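Local coordinates for biotin protein ligase-like protein of unknown function (Silicibacter sp., PDB 3BFM) that is of unknown function but has the fold of the biotin/lipoate protein ligase family and binds calcium ions, at residues V35-V40 and A52-A56; A27-E32 and D121-V125; P85-V89 and R98-A102; L44-L49 and A156-L160. All blocks are in the same frame, centred on the assembly; numbering follows the deposited sequence.

Interaction 1: V35-V40 and A52-A56. With CA (calcium ion), chain C.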
loop_
_atom_site.group_PDB
_atom_site.type_symbol
_atom_site.label_atom_id
_atom_site.label_comp_id
_atom_site.label_asym_id
_atom_site.label_seq_id
_atom_site.Cartn_x
_atom_site.Cartn_y
_atom_site.Cartn_z
ATOM N N VAL A 35 2.029 0.596 14.592
ATOM C CA VAL A 35 1.531 1.225 13.374
ATOM C C VAL A 35 2.034 0.379 12.200
ATOM O O VAL A 35 3.185 -0.081 12.185
ATOM C CB VAL A 35 1.930 2.733 13.286
ATOM C CG1 VAL A 35 1.233 3.429 12.138
ATOM C CG2 VAL A 35 1.573 3.436 14.585
ATOM N N ASP A 36 1.163 0.159 11.233
ATOM C CA ASP A 36 1.467 -0.764 10.151
ATOM C C ASP A 36 2.291 -0.101 9.044
ATOM O O ASP A 36 2.523 1.111 9.036
ATOM C CB ASP A 36 0.181 -1.307 9.501
ATOM C CG ASP A 36 -0.921 -1.642 10.501
ATOM O OD1 ASP A 36 -0.635 -2.355 11.494
ATOM O OD2 ASP A 36 -2.084 -1.203 10.265
ATOM N N ALA A 37 2.693 -0.929 8.096
ATOM C CA ALA A 37 3.417 -0.513 6.923
ATOM C C ALA A 37 2.637 0.544 6.152
ATOM O O ALA A 37 1.410 0.594 6.207
ATOM C CB ALA A 37 3.690 -1.715 6.029
ATOM N N GLY A 38 3.363 1.410 5.459
ATOM C CA GLY A 38 2.763 2.360 4.576
ATOM C C GLY A 38 2.788 3.772 5.109
ATOM O O GLY A 38 2.593 4.699 4.344
ATOM N N LEU A 39 3.045 3.924 6.399
ATOM C CA LEU A 39 3.288 5.250 6.965
ATOM C C LEU A 39 4.561 5.869 6.415
ATOM O O LEU A 39 5.633 5.215 6.417
ATOM C CB LEU A 39 3.416 5.175 8.462
ATOM C CG LEU A 39 3.660 6.469 9.232
ATOM C CD1 LEU A 39 2.439 7.393 9.140
ATOM C CD2 LEU A 39 4.011 6.155 10.704
ATOM N N VAL A 40 4.432 7.124 6.010
ATOM C CA VAL A 40 5.521 7.983 5.588
ATOM C C VAL A 40 5.508 9.200 6.498
ATOM O O VAL A 40 4.667 10.063 6.380
ATOM C CB VAL A 40 5.422 8.446 4.106
ATOM C CG1 VAL A 40 6.610 9.348 3.733
ATOM C CG2 VAL A 40 5.292 7.261 3.167
ATOM N N ALA A 52 10.681 9.192 6.418
ATOM C CA ALA A 52 10.926 7.795 6.867
ATOM C C ALA A 52 9.697 6.980 6.498
ATOM O O ALA A 52 8.586 7.456 6.639
ATOM C CB ALA A 52 11.259 7.695 8.383
ATOM N N LEU A 53 9.956 5.754 6.039
ATOM C CA LEU A 53 8.935 4.769 5.634
ATOM C C LEU A 53 8.928 3.588 6.582
ATOM O O LEU A 53 10.004 3.009 6.866
ATOM C CB LEU A 53 9.269 4.159 4.283
ATOM C CG LEU A 53 9.804 5.034 3.173
ATOM C CD1 LEU A 53 10.081 4.117 1.993
ATOM C CD2 LEU A 53 8.786 6.114 2.819
ATOM N N VAL A 54 7.725 3.204 7.032
ATOM C CA VAL A 54 7.530 1.980 7.829
ATOM C C VAL A 54 7.148 0.854 6.863
ATOM O O VAL A 54 6.206 1.003 6.050
ATOM C CB VAL A 54 6.428 2.131 8.899
ATOM C CG1 VAL A 54 6.141 0.777 9.582
ATOM C CG2 VAL A 54 6.809 3.260 9.916
ATOM N N LEU A 55 7.913 -0.231 6.961
ATOM C CA LEU A 55 7.762 -1.439 6.157
ATOM C C LEU A 55 7.648 -2.677 7.064
ATOM O O LEU A 55 8.045 -2.661 8.240
ATOM C CB LEU A 55 8.983 -1.589 5.258
ATOM C CG LEU A 55 9.301 -0.361 4.420
ATOM C CD1 LEU A 55 10.613 -0.504 3.647
ATOM C CD2 LEU A 55 8.140 -0.139 3.462
ATOM N N ALA A 56 7.101 -3.749 6.506
ATOM C CA ALA A 56 7.030 -5.031 7.202
ATOM C C ALA A 56 7.159 -6.224 6.251
ATOM O O ALA A 56 6.208 -6.975 6.065
ATOM C CB ALA A 56 5.732 -5.113 8.007
HETATM CA CA CA C . -0.951 1.178 6.284
HETATM O O HOH W 1 0.040 2.410 8.163
HETATM O O HOH W 2 -2.487 0.576 8.120
HETATM O O HOH W 3 -1.237 -1.260 6.055
HETATM O O HOH W 4 -0.577 0.676 3.919
HETATM O O HOH W 5 -0.473 3.347 5.325
#

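Interaction 2: A27-E32 and D121-V125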
loop_
_atom_site.group_PDB
_atom_site.type_symbol
_atom_site.label_atom_id
_atom_site.label_comp_id
_atom_site.label_asym_id
_atom_site.label_seq_id
_atom_site.Cartn_x
_atom_site.Cartn_y
_atom_site.Cartn_z
ATOM N N ALA A 27 8.970 7.460 13.170
ATOM C CA ALA A 27 8.520 6.263 12.458
ATOM C C ALA A 27 8.872 4.986 13.225
ATOM O O ALA A 27 8.057 4.060 13.292
ATOM C CB ALA A 27 9.124 6.225 11.075
ATOM N N CYS A 28 10.076 4.916 13.778
ATOM C CA CYS A 28 10.492 3.775 14.592
ATOM C C CYS A 28 9.672 3.640 15.851
ATOM O O CYS A 28 9.269 2.538 16.238
ATOM C CB CYS A 28 11.964 3.900 14.990
ATOM S SG CYS A 28 13.127 3.637 13.654
ATOM N N GLN A 29 9.373 4.765 16.480
ATOM C CA GLN A 29 8.545 4.779 17.688
ATOM C C GLN A 29 7.150 4.276 17.363
ATOM O O GLN A 29 6.616 3.404 18.040
ATOM C CB GLN A 29 8.471 6.193 18.280
ATOM C CG GLN A 29 7.796 6.262 19.635
ATOM N N LYS A 30 6.562 4.816 16.300
ATOM C CA LYS A 30 5.234 4.379 15.894
ATOM C C LYS A 30 5.205 2.893 15.485
ATOM O O LYS A 30 4.260 2.154 15.799
ATOM C CB LYS A 30 4.685 5.276 14.802
ATOM C CG LYS A 30 4.325 6.659 15.320
ATOM C CD LYS A 30 3.498 7.454 14.355
ATOM C CE LYS A 30 2.890 8.677 15.048
ATOM N NZ LYS A 30 1.507 8.942 14.551
ATOM N N ALA A 31 6.277 2.440 14.838
ATOM C CA ALA A 31 6.343 1.065 14.379
ATOM C C ALA A 31 6.322 0.144 15.618
ATOM O O ALA A 31 5.585 -0.839 15.688
ATOM C CB ALA A 31 7.608 0.865 13.549
ATOM N N GLU A 32 7.099 0.493 16.619
ATOM C CA GLU A 32 7.137 -0.327 17.849
ATOM C C GLU A 32 5.789 -0.324 18.599
ATOM O O GLU A 32 5.423 -1.323 19.223
ATOM C CB GLU A 32 8.295 0.109 18.746
ATOM C CG GLU A 32 8.525 -0.808 19.964
ATOM C CD GLU A 32 8.735 -2.296 19.614
ATOM O OE1 GLU A 32 9.514 -2.594 18.685
ATOM O OE2 GLU A 32 8.111 -3.163 20.280
ATOM N N ASP A 121 9.287 -7.547 13.108
ATOM C CA ASP A 121 7.902 -7.064 13.157
ATOM C C ASP A 121 7.791 -5.811 12.324
ATOM O O ASP A 121 6.711 -5.440 11.902
ATOM C CB ASP A 121 7.496 -6.721 14.577
ATOM C CG ASP A 121 7.435 -7.941 15.509
ATOM O OD1 ASP A 121 7.313 -9.087 15.033
ATOM O OD2 ASP A 121 7.504 -7.722 16.739
ATOM N N TRP A 122 8.917 -5.118 12.155
ATOM C CA TRP A 122 8.938 -3.867 11.391
ATOM C C TRP A 122 10.329 -3.513 10.960
ATOM O O TRP A 122 11.309 -3.920 11.567
ATOM C CB TRP A 122 8.326 -2.707 12.171
ATOM C CG TRP A 122 8.983 -2.411 13.465
ATOM C CD1 TRP A 122 8.561 -2.831 14.712
ATOM C CD2 TRP A 122 10.147 -1.594 13.700
ATOM N NE1 TRP A 122 9.391 -2.357 15.666
ATOM C CE2 TRP A 122 10.374 -1.597 15.089
ATOM C CE3 TRP A 122 11.037 -0.899 12.875
ATOM C CZ2 TRP A 122 11.429 -0.922 15.662
ATOM C CZ3 TRP A 122 12.082 -0.210 13.454
ATOM C CH2 TRP A 122 12.274 -0.239 14.838
ATOM N N LEU A 123 10.383 -2.673 9.924
ATOM C CA LEU A 123 11.596 -2.087 9.445
ATOM C C LEU A 123 11.284 -0.651 9.012
ATOM O O LEU A 123 10.217 -0.393 8.487
ATOM C CB LEU A 123 12.088 -2.914 8.271
ATOM C CG LEU A 123 13.510 -2.700 7.798
ATOM C CD1 LEU A 123 14.188 -4.038 7.428
ATOM C CD2 LEU A 123 13.543 -1.707 6.625
ATOM N N VAL A 124 12.198 0.266 9.264
ATOM C CA VAL A 124 12.025 1.668 8.843
ATOM C C VAL A 124 13.229 2.093 8.044
ATOM O O VAL A 124 14.361 1.807 8.439
ATOM C CB VAL A 124 11.889 2.620 10.067
ATOM C CG1 VAL A 124 11.989 4.092 9.665
ATOM C CG2 VAL A 124 10.580 2.326 10.825
ATOM N N VAL A 125 12.978 2.740 6.908
ATOM C CA VAL A 125 14.037 3.385 6.124
ATOM C C VAL A 125 13.861 4.880 6.155
ATOM O O VAL A 125 12.789 5.388 5.846
ATOM C CB VAL A 125 14.044 2.880 4.665
ATOM C CG1 VAL A 125 15.052 3.670 3.838
ATOM C CG2 VAL A 125 14.344 1.427 4.670
HETATM O O HOH W 6 8.675 -5.656 17.847
#

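Interaction 3: P85-V89 and R98-A102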
loop_
_atom_site.group_PDB
_atom_site.type_symbol
_atom_site.label_atom_id
_atom_site.label_comp_id
_atom_site.label_asym_id
_atom_site.label_seq_id
_atom_site.Cartn_x
_atom_site.Cartn_y
_atom_site.Cartn_z
ATOM N N PRO A 85 19.731 16.238 -16.217
ATOM C CA PRO A 85 20.344 14.934 -16.493
ATOM C C PRO A 85 21.825 14.850 -16.191
ATOM O O PRO A 85 22.348 13.761 -16.001
ATOM C CB PRO A 85 20.100 14.742 -17.993
ATOM C CG PRO A 85 19.897 16.095 -18.522
ATOM C CD PRO A 85 19.241 16.883 -17.443
ATOM N N GLU A 86 22.496 15.990 -16.119
ATOM C CA GLU A 86 23.911 15.990 -15.753
ATOM C C GLU A 86 24.155 15.701 -14.268
ATOM O O GLU A 86 25.282 15.385 -13.892
ATOM C CB GLU A 86 24.558 17.322 -16.118
ATOM C CG GLU A 86 23.849 18.532 -15.522
ATOM C CD GLU A 86 22.748 19.094 -16.421
ATOM O OE1 GLU A 86 22.294 18.390 -17.359
ATOM O OE2 GLU A 86 22.334 20.249 -16.171
ATOM N N VAL A 87 23.136 15.828 -13.419
ATOM C CA VAL A 87 23.306 15.524 -11.983
ATOM C C VAL A 87 23.441 14.021 -11.761
ATOM O O VAL A 87 22.538 13.280 -12.095
ATOM C CB VAL A 87 22.146 16.034 -11.126
ATOM C CG1 VAL A 87 22.366 15.626 -9.652
ATOM C CG2 VAL A 87 22.039 17.540 -11.251
ATOM N N ALA A 88 24.587 13.583 -11.245
ATOM C CA ALA A 88 24.834 12.154 -11.012
ATOM C C ALA A 88 24.527 11.784 -9.553
ATOM O O ALA A 88 25.026 12.403 -8.625
ATOM C CB ALA A 88 26.280 11.798 -11.336
ATOM N N VAL A 89 23.714 10.755 -9.362
ATOM C CA VAL A 89 23.487 10.228 -8.019
ATOM C C VAL A 89 24.186 8.863 -7.880
ATOM O O VAL A 89 24.021 7.986 -8.730
ATOM C CB VAL A 89 21.985 10.146 -7.729
ATOM C CG1 VAL A 89 21.756 9.634 -6.362
ATOM C CG2 VAL A 89 21.353 11.558 -7.886
ATOM N N ARG A 98 25.514 10.212 -2.595
ATOM C CA ARG A 98 26.447 11.121 -3.225
ATOM C C ARG A 98 25.813 11.779 -4.406
ATOM O O ARG A 98 25.157 11.125 -5.208
ATOM C CB ARG A 98 27.720 10.407 -3.687
ATOM C CG ARG A 98 28.533 9.800 -2.544
ATOM C CD ARG A 98 30.018 9.791 -2.830
ATOM N NE ARG A 98 30.714 9.526 -1.574
ATOM C CZ ARG A 98 31.598 10.319 -0.969
ATOM N NH1 ARG A 98 32.046 11.447 -1.521
ATOM N NH2 ARG A 98 32.106 9.930 0.197
ATOM N N ILE A 99 25.994 13.095 -4.495
ATOM C CA ILE A 99 25.485 13.858 -5.627
ATOM C C ILE A 99 26.672 14.546 -6.256
ATOM O O ILE A 99 27.432 15.221 -5.556
ATOM C CB ILE A 99 24.360 14.843 -5.181
ATOM C CG1 ILE A 99 23.177 14.009 -4.655
ATOM C CG2 ILE A 99 23.928 15.705 -6.325
ATOM C CD1 ILE A 99 21.945 14.821 -4.159
ATOM N N ASN A 100 26.846 14.320 -7.558
ATOM C CA ASN A 100 28.046 14.755 -8.291
ATOM C C ASN A 100 29.328 14.428 -7.532
ATOM O O ASN A 100 30.251 15.238 -7.466
ATOM C CB ASN A 100 27.937 16.260 -8.585
ATOM C CG ASN A 100 26.724 16.617 -9.438
ATOM O OD1 ASN A 100 26.331 15.880 -10.339
ATOM N ND2 ASN A 100 26.123 17.763 -9.148
ATOM N N GLY A 101 29.383 13.234 -6.944
ATOM C CA GLY A 101 30.561 12.731 -6.261
ATOM C C GLY A 101 30.744 13.154 -4.820
ATOM O O GLY A 101 31.644 12.651 -4.149
ATOM N N ALA A 102 29.900 14.061 -4.338
ATOM C CA ALA A 102 30.000 14.608 -2.992
ATOM C C ALA A 102 28.919 14.063 -2.071
ATOM O O ALA A 102 27.762 13.943 -2.459
ATOM C CB ALA A 102 29.906 16.112 -3.029
HETATM O O HOH W 7 27.372 11.064 -7.352
#

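Interaction 4: L44-L49 and A156-L160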
loop_
_atom_site.group_PDB
_atom_site.type_symbol
_atom_site.label_atom_id
_atom_site.label_comp_id
_atom_site.label_asym_id
_atom_site.label_seq_id
_atom_site.Cartn_x
_atom_site.Cartn_y
_atom_site.Cartn_z
ATOM N N LEU A 44 9.752 18.804 6.433
ATOM C CA LEU A 44 10.367 19.658 5.430
ATOM C C LEU A 44 10.722 21.016 6.034
ATOM O O LEU A 44 9.879 21.671 6.689
ATOM C CB LEU A 44 9.429 19.880 4.227
ATOM C CG LEU A 44 9.467 18.909 3.040
ATOM C CD1 LEU A 44 8.680 17.640 3.357
ATOM C CD2 LEU A 44 8.909 19.571 1.790
ATOM N N GLY A 45 11.961 21.433 5.821
ATOM C CA GLY A 45 12.391 22.799 6.088
ATOM C C GLY A 45 12.893 23.394 4.804
ATOM O O GLY A 45 12.924 22.739 3.770
ATOM N N THR A 46 13.312 24.649 4.845
ATOM C CA THR A 46 13.871 25.268 3.689
ATOM C C THR A 46 15.255 24.651 3.368
ATOM O O THR A 46 15.647 24.644 2.221
ATOM C CB THR A 46 13.986 26.790 3.893
ATOM O OG1 THR A 46 14.792 27.061 5.036
ATOM C CG2 THR A 46 12.602 27.368 4.169
ATOM N N ASP A 47 15.950 24.152 4.396
ATOM C CA ASP A 47 17.340 23.696 4.242
ATOM C C ASP A 47 17.537 22.175 4.253
ATOM O O ASP A 47 18.640 21.692 3.981
ATOM C CB ASP A 47 18.196 24.264 5.369
ATOM C CG ASP A 47 18.406 25.740 5.251
ATOM O OD1 ASP A 47 17.846 26.378 4.323
ATOM O OD2 ASP A 47 19.081 26.240 6.159
ATOM N N VAL A 48 16.497 21.432 4.590
ATOM C CA VAL A 48 16.636 19.983 4.745
ATOM C C VAL A 48 15.309 19.300 4.475
ATOM O O VAL A 48 14.231 19.870 4.693
ATOM C CB VAL A 48 17.170 19.592 6.143
ATOM C CG1 VAL A 48 16.291 20.206 7.220
ATOM C CG2 VAL A 48 17.268 18.034 6.323
ATOM N N LEU A 49 15.415 18.092 3.932
ATOM C CA LEU A 49 14.262 17.191 3.775
ATOM C C LEU A 49 14.503 15.922 4.579
ATOM O O LEU A 49 15.532 15.289 4.426
ATOM C CB LEU A 49 14.007 16.837 2.295
ATOM C CG LEU A 49 12.969 15.745 1.941
ATOM C CD1 LEU A 49 11.561 16.171 2.408
ATOM C CD2 LEU A 49 12.945 15.438 0.447
ATOM N N ALA A 156 11.003 20.290 -2.957
ATOM C CA ALA A 156 11.162 19.260 -1.923
ATOM C C ALA A 156 9.917 18.406 -1.807
ATOM O O ALA A 156 10.012 17.179 -1.720
ATOM C CB ALA A 156 11.520 19.882 -0.532
ATOM N N PRO A 157 8.724 19.048 -1.793
ATOM C CA PRO A 157 7.510 18.232 -1.744
ATOM C C PRO A 157 7.399 17.246 -2.906
ATOM O O PRO A 157 6.951 16.129 -2.723
ATOM C CB PRO A 157 6.370 19.270 -1.850
ATOM C CG PRO A 157 6.960 20.570 -1.502
ATOM C CD PRO A 157 8.428 20.493 -1.808
ATOM N N ARG A 158 7.731 17.678 -4.112
ATOM C CA ARG A 158 7.635 16.803 -5.289
ATOM C C ARG A 158 8.640 15.670 -5.231
ATOM O O ARG A 158 8.353 14.561 -5.640
ATOM C CB ARG A 158 7.838 17.595 -6.576
ATOM C CG ARG A 158 6.841 18.757 -6.788
ATOM C CD ARG A 158 5.409 18.303 -7.013
ATOM N NE ARG A 158 4.667 18.004 -5.795
ATOM C CZ ARG A 158 4.138 18.912 -4.974
ATOM N NH1 ARG A 158 4.311 20.213 -5.186
ATOM N NH2 ARG A 158 3.471 18.506 -3.905
ATOM N N LEU A 159 9.841 15.970 -4.748
ATOM C CA LEU A 159 10.891 14.946 -4.537
ATOM C C LEU A 159 10.477 13.860 -3.511
ATOM O O LEU A 159 10.668 12.656 -3.718
ATOM C CB LEU A 159 12.202 15.612 -4.162
ATOM C CG LEU A 159 13.397 14.656 -3.981
ATOM C CD1 LEU A 159 13.732 13.829 -5.226
ATOM C CD2 LEU A 159 14.671 15.406 -3.513
ATOM N N LEU A 160 9.910 14.308 -2.395
ATOM C CA LEU A 160 9.323 13.403 -1.415
ATOM C C LEU A 160 8.268 12.480 -1.993
ATOM O O LEU A 160 8.312 11.270 -1.773
ATOM C CB LEU A 160 8.768 14.208 -0.249
ATOM C CG LEU A 160 8.030 13.454 0.841
ATOM C CD1 LEU A 160 8.924 12.371 1.499
ATOM C CD2 LEU A 160 7.549 14.486 1.874
#

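Interaction 1: V35-V40 and A52-A56
A calcium site shared by two subunits sits at the open end of the beta hairpin formed by strands 39-44 and 48-55. Here Ala37 O lies 2.4 Å from the ion; five waters at 2.4 to 2.5 Å add to the shell, and Ala37 O of the second subunit binds the same calcium. Asp36 steadies two of those waters, accepting from water 1 through its O (2.9 Å) and from water 2 through its OD2 (2.8 Å). A type II turn from Asp36 to Leu39 leads into the hairpin, and Gly38, at phi 107°, has a backbone in which a side chain would jam against the preceding carbonyl. The ladder follows: Gly38 N donates to Val54 O (2.9 Å, 166°), Val54 N to Leu39 O (3.0 Å, 168°), and Val40 faces Leu53 as an antiparallel non-hydrogen-bonded pair. Val54 (94 Å² covered, the largest area here) puts CG2 4.1 Å from Leu39 CD2, on the side of helix 23-32; Val40 CG2 touches Leu53 CD2 (3.7 Å) on the opposite face. The whole is an antiparallel beta hairpin whose entering turn presents a backbone carbonyl to a metal at a subunit interface.

Interaction 2: A27-E32 and D121-V125
Trp122 gives 92 Å² to this contact, more than any other residue, and its indole meets the last turn of helix 23-32. Ala31 CB stands over the ring face, 3.7 Å from the centroid of the five-membered ring and 21° off the normal, which is CH-pi geometry. At the ring's polar edge, Trp122 NE1 donates to Glu32 OE1 (3.0 Å, 166°), while water 6 donates to Asp121 OD2 (2.6 Å) and, more distantly, Glu32 OE1 (3.3 Å). Val124 has 62 Å² covered. Trp122, just before the strand, and Val124, within it, both point to the helix, whereas the CA-to-CB bond of Leu123 points away and its side chain touches Met67 of helix 67-82. The sheet is thus layered between helices, as in the alpha/beta core of the biotin/lipoate ligase family, and strand 123-125 runs nearly antiparallel to helix 27-32 (164°, axes 8.6 Å apart). Val124 CG1 packs on Ala27 CB at 3.8 Å. Cys28, at 48 Å², touches both: its SG lies 3.9 Å from Val124 CB and 4.0 Å from Trp122 CZ3, an oblique sulfur-aromatic approach, 5.0 Å from the six-membered ring centroid and 59° off its normal.

Interaction 3: P85-V89 and R98-A102
Asn100 closes this junction with its side chain as well as its backbone. With chi1 at -60° (m) and chi2 at -36°, its carboxamide swings to the segment 85-89, where OD1 accepts from Ala88 N (3.0 Å, 165°); Asn100 N in turn donates to Ala88 O (2.9 Å, 159°). ND2 is hydrogen-bonded to Glu149. The positive phi values of Asn100 (46°) and Gly101 (84°) belong to the type I' turn from Ile99 to Ala102. Arg98, m at chi1, extends away from 85-89, and its NH1 donates to Gly101 O (2.9 Å), bracing the same turn. The m,t rotamer of Ile99 sets its CG2 against Val87 CG1 at 3.7 Å and its CG1 4.4 Å from Val89 CG2. Val89 and Ile99 form an antiparallel non-hydrogen-bonded pair. The contact lies where the loop after helix 67-82 enters strand 89-91, an outermost strand of the large sheet, beside strand 96-99; Leu79 of that helix touches both Val89 and Ile99.

Interaction 4: L44-L49 and A156-L160
Leu44, the last residue of strand 39-44, starts the contact with its CA-to-CB bond directed to the helix. Its CD2 lies 3.5 Å from Ala156 CB and 3.7 Å from Pro157 CD, and its CD1 is 3.7 Å from Leu160 CD2, so the two methyls lie along one side of the first helical turn. Gly45 to Val48 then reverse the chain: Gly45 N donates to Val48 O (3.0 Å), and Thr46 OG1 donates to Asp47 OD1 (3.2 Å). The turn bends clear of the helix. At Leu49 the chain returns: CD2 approaches Ala156 O (4.0 Å) and Leu159 CD2 (4.3 Å), and CD1 reaches Leu160 CB (4.3 Å). No hydrogen bond crosses between the segments, and the side-chain contacts that bury the 261 Å² are apolar. This is the closed end of the beta hairpin of strands 39-44 and 48-55, packed against the N-terminal turn of helix 156-175. Leu49 is also backbone hydrogen-bonded to Leu129 of strand 123-130, while Leu159 rests on Leu79 and Leu82 of helix 67-82.

Interactions 1 and 4 belong to the two ends of one hairpin, strands 39-44 and 48-55, with centres 19 Å apart: interaction 1 is a buried backbone ladder beside the calcium and the second subunit, interaction 4 a buried aliphatic seam to helix 156-175. Interaction 2 touches interaction 1 (centres 7 Å apart), with probable hydrogen bonds from Leu55 N to Leu123 O (2.8 Å) and Leu53 N to Val125 O (2.9 Å) joining neighbouring strands. It is only partly buried, and so pairs apolar contacts with a polar rim. Interaction 3, its centre about 28 Å from that of interaction 1, lies at the sheet edge formed by strand 89-91; also partly buried, it is held by two hydrogen bonds of Asn100, one from its side chain.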